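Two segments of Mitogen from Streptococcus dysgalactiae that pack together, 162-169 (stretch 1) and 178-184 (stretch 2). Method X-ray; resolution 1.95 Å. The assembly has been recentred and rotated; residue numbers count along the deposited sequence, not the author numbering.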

# COMPACT_ATOMS: atom_id res chain seq x y z
N ILE A 162 4.59 5.79 20.68
CA ILE A 162 3.44 5.84 21.60
C ILE A 162 2.32 4.89 21.13
O ILE A 162 1.36 4.61 21.87
CB ILE A 162 2.91 7.28 21.68
N CYS A 163 2.44 4.41 19.89
CA CYS A 163 1.47 3.51 19.31
C CYS A 163 1.99 2.10 19.57
O CYS A 163 3.01 1.69 19.02
CB CYS A 163 1.32 3.78 17.81
SG CYS A 163 0.02 2.82 16.97
N LYS A 164 1.28 1.38 20.43
CA LYS A 164 1.66 0.02 20.80
C LYS A 164 0.88 -0.95 19.93
O LYS A 164 1.35 -2.04 19.65
CB LYS A 164 1.35 -0.25 22.28
CG LYS A 164 2.01 0.69 23.32
CD LYS A 164 3.51 0.85 23.08
CE LYS A 164 4.23 1.39 24.32
NZ LYS A 164 4.35 0.36 25.39
N LYS A 165 -0.31 -0.53 19.52
CA LYS A 165 -1.18 -1.33 18.66
C LYS A 165 -2.16 -0.39 17.95
O LYS A 165 -2.26 0.78 18.30
CB LYS A 165 -1.94 -2.37 19.50
CG LYS A 165 -2.83 -1.79 20.59
CD LYS A 165 -3.70 -2.86 21.19
CE LYS A 165 -4.29 -2.39 22.50
NZ LYS A 165 -5.09 -1.15 22.37
N GLY A 166 -2.86 -0.90 16.95
CA GLY A 166 -3.81 -0.05 16.24
C GLY A 166 -4.26 -0.53 14.87
O GLY A 166 -3.79 -1.53 14.36
N TYR A 167 -5.19 0.20 14.28
CA TYR A 167 -5.71 -0.15 12.96
C TYR A 167 -6.26 1.12 12.27
O TYR A 167 -6.38 2.17 12.88
CB TYR A 167 -6.81 -1.24 13.09
CG TYR A 167 -8.09 -0.81 13.80
CD1 TYR A 167 -9.23 -0.47 13.07
CD2 TYR A 167 -8.15 -0.74 15.18
CE1 TYR A 167 -10.38 -0.07 13.71
CE2 TYR A 167 -9.30 -0.33 15.83
CZ TYR A 167 -10.41 -0.00 15.09
OH TYR A 167 -11.53 0.41 15.74
N TRP A 168 -6.56 1.02 10.99
CA TRP A 168 -7.11 2.16 10.30
C TRP A 168 -8.19 1.66 9.38
O TRP A 168 -8.39 0.46 9.25
CB TRP A 168 -6.04 2.91 9.51
CG TRP A 168 -5.54 2.16 8.33
CD1 TRP A 168 -4.64 1.13 8.32
CD2 TRP A 168 -5.91 2.38 6.96
NE1 TRP A 168 -4.42 0.69 7.03
CE2 TRP A 168 -5.19 1.44 6.18
CE3 TRP A 168 -6.79 3.27 6.32
CZ2 TRP A 168 -5.32 1.37 4.78
CZ3 TRP A 168 -6.91 3.21 4.94
CH2 TRP A 168 -6.18 2.26 4.18
N GLY A 169 -8.89 2.59 8.75
CA GLY A 169 -9.94 2.22 7.83
C GLY A 169 -10.22 3.23 6.73
O GLY A 169 -9.94 4.42 6.85
N LYS A 178 -13.56 -0.17 5.58
CA LYS A 178 -12.66 -1.30 5.36
C LYS A 178 -11.55 -1.08 6.37
O LYS A 178 -10.78 -0.13 6.26
CB LYS A 178 -12.08 -1.33 3.96
CG LYS A 178 -11.12 -2.50 3.76
CD LYS A 178 -10.55 -2.49 2.36
CE LYS A 178 -9.19 -3.15 2.30
NZ LYS A 178 -9.19 -4.64 2.33
N PHE A 179 -11.48 -1.97 7.36
CA PHE A 179 -10.49 -1.88 8.43
C PHE A 179 -9.25 -2.75 8.21
O PHE A 179 -9.34 -3.86 7.67
CB PHE A 179 -11.15 -2.26 9.76
CG PHE A 179 -12.12 -1.24 10.30
CD1 PHE A 179 -13.44 -1.60 10.60
CD2 PHE A 179 -11.72 0.08 10.54
CE1 PHE A 179 -14.33 -0.69 11.15
CE2 PHE A 179 -12.60 1.00 11.08
CZ PHE A 179 -13.91 0.62 11.39
N THR A 180 -8.09 -2.24 8.65
CA THR A 180 -6.84 -2.96 8.51
C THR A 180 -5.99 -2.83 9.76
O THR A 180 -5.86 -1.74 10.31
CB THR A 180 -6.04 -2.44 7.29
OG1 THR A 180 -6.82 -2.62 6.11
CG2 THR A 180 -4.73 -3.20 7.14
N ASP A 181 -5.42 -3.94 10.21
CA ASP A 181 -4.58 -3.94 11.41
C ASP A 181 -3.23 -3.36 11.01
O ASP A 181 -2.58 -3.89 10.11
CB ASP A 181 -4.40 -5.38 11.91
CG ASP A 181 -3.84 -5.44 13.30
OD1 ASP A 181 -3.11 -4.53 13.70
OD2 ASP A 181 -4.11 -6.42 14.00
N LEU A 182 -2.83 -2.27 11.67
CA LEU A 182 -1.56 -1.59 11.40
C LEU A 182 -0.34 -2.36 11.83
O LEU A 182 0.78 -1.97 11.53
CB LEU A 182 -1.53 -0.23 12.10
CG LEU A 182 -2.28 0.93 11.45
CD1 LEU A 182 -2.20 2.19 12.34
CD2 LEU A 182 -1.66 1.19 10.06
N PHE A 183 -0.56 -3.45 12.56
CA PHE A 183 0.52 -4.29 13.05
C PHE A 183 0.54 -5.66 12.38
O PHE A 183 1.00 -6.64 12.96
CB PHE A 183 0.43 -4.42 14.58
CG PHE A 183 0.95 -3.19 15.29
CD1 PHE A 183 0.18 -2.03 15.33
CD2 PHE A 183 2.26 -3.14 15.74
CE1 PHE A 183 0.73 -0.84 15.80
CE2 PHE A 183 2.81 -1.95 16.21
CZ PHE A 183 2.05 -0.80 16.23
N THR A 184 0.04 -5.69 11.15
CA THR A 184 0.01 -6.89 10.32
C THR A 184 0.56 -6.51 8.94
O THR A 184 0.71 -5.33 8.62
CB THR A 184 -1.45 -7.46 10.13
OG1 THR A 184 -2.25 -6.55 9.38
CG2 THR A 184 -2.11 -7.70 11.45

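Residues 166-169 and 178-181 run antiparallel as neighbouring strands, and three backbone hydrogen bonds fix their register. W168 and T180 form the central hydrogen-bonded pair, with W168 N giving to T180 O (2.9 Å) and T180 N giving to W168 O (2.8 Å). Beyond the strand, L182 N donates to G166 O at 3.0 Å. Beyond the W168/T180 bonds, at the G169/F179 pair, the chains draw close: G169 CA lies 2.9 Å from K178 O, and F179 CA 3.2 Å from W168 O, both CA-H...O contacts. The stretches bury 576 Å², both sides summed; W168, T180, L182 and F183 are buried, while F179 stays exposed.

Glycine makes the fit at G169 possible. A CB there would lie on the face shared by Y167, F179 and D181, only 2.7 Å from F179 CD2, so the phenyl ring occupies the space a side chain would need. Y167, with chi1 in p, brings its ring edge toward the face of F179; the planes meet at 79° and Y167 CE1 approaches F179 CD2 to 3.4 Å.

The other face carries W168 and T180. The indole of W168 leans toward the partner stretch, W168 NE1 lying 3.5 Å from T180 CB and W168 CD1 3.5 Å from L182 CD2. The compact threonine leaves room for this broad ring, and leucine's branched end adds an apolar surface against it.

Past the strands, F183 is the bump and residues 163-166 form its hollow. K164 O sits over one face of the ring, 3.7 Å from F183 CZ, while K165 CA comes within 3.5 Å of F183 CE1 and C163 SG lies at the ring's edge, 3.9 Å from F183 CE1. Both lysines direct CA-to-CB away, so largely backbone lines this pocket. G166 adopts phi/psi of 162/175, where a CB would jam against the preceding carbonyl. The type I turn from D181 to T184 positions the phenylalanine, steadied by F183 N donating to D181 OD1 at 3.0 Å.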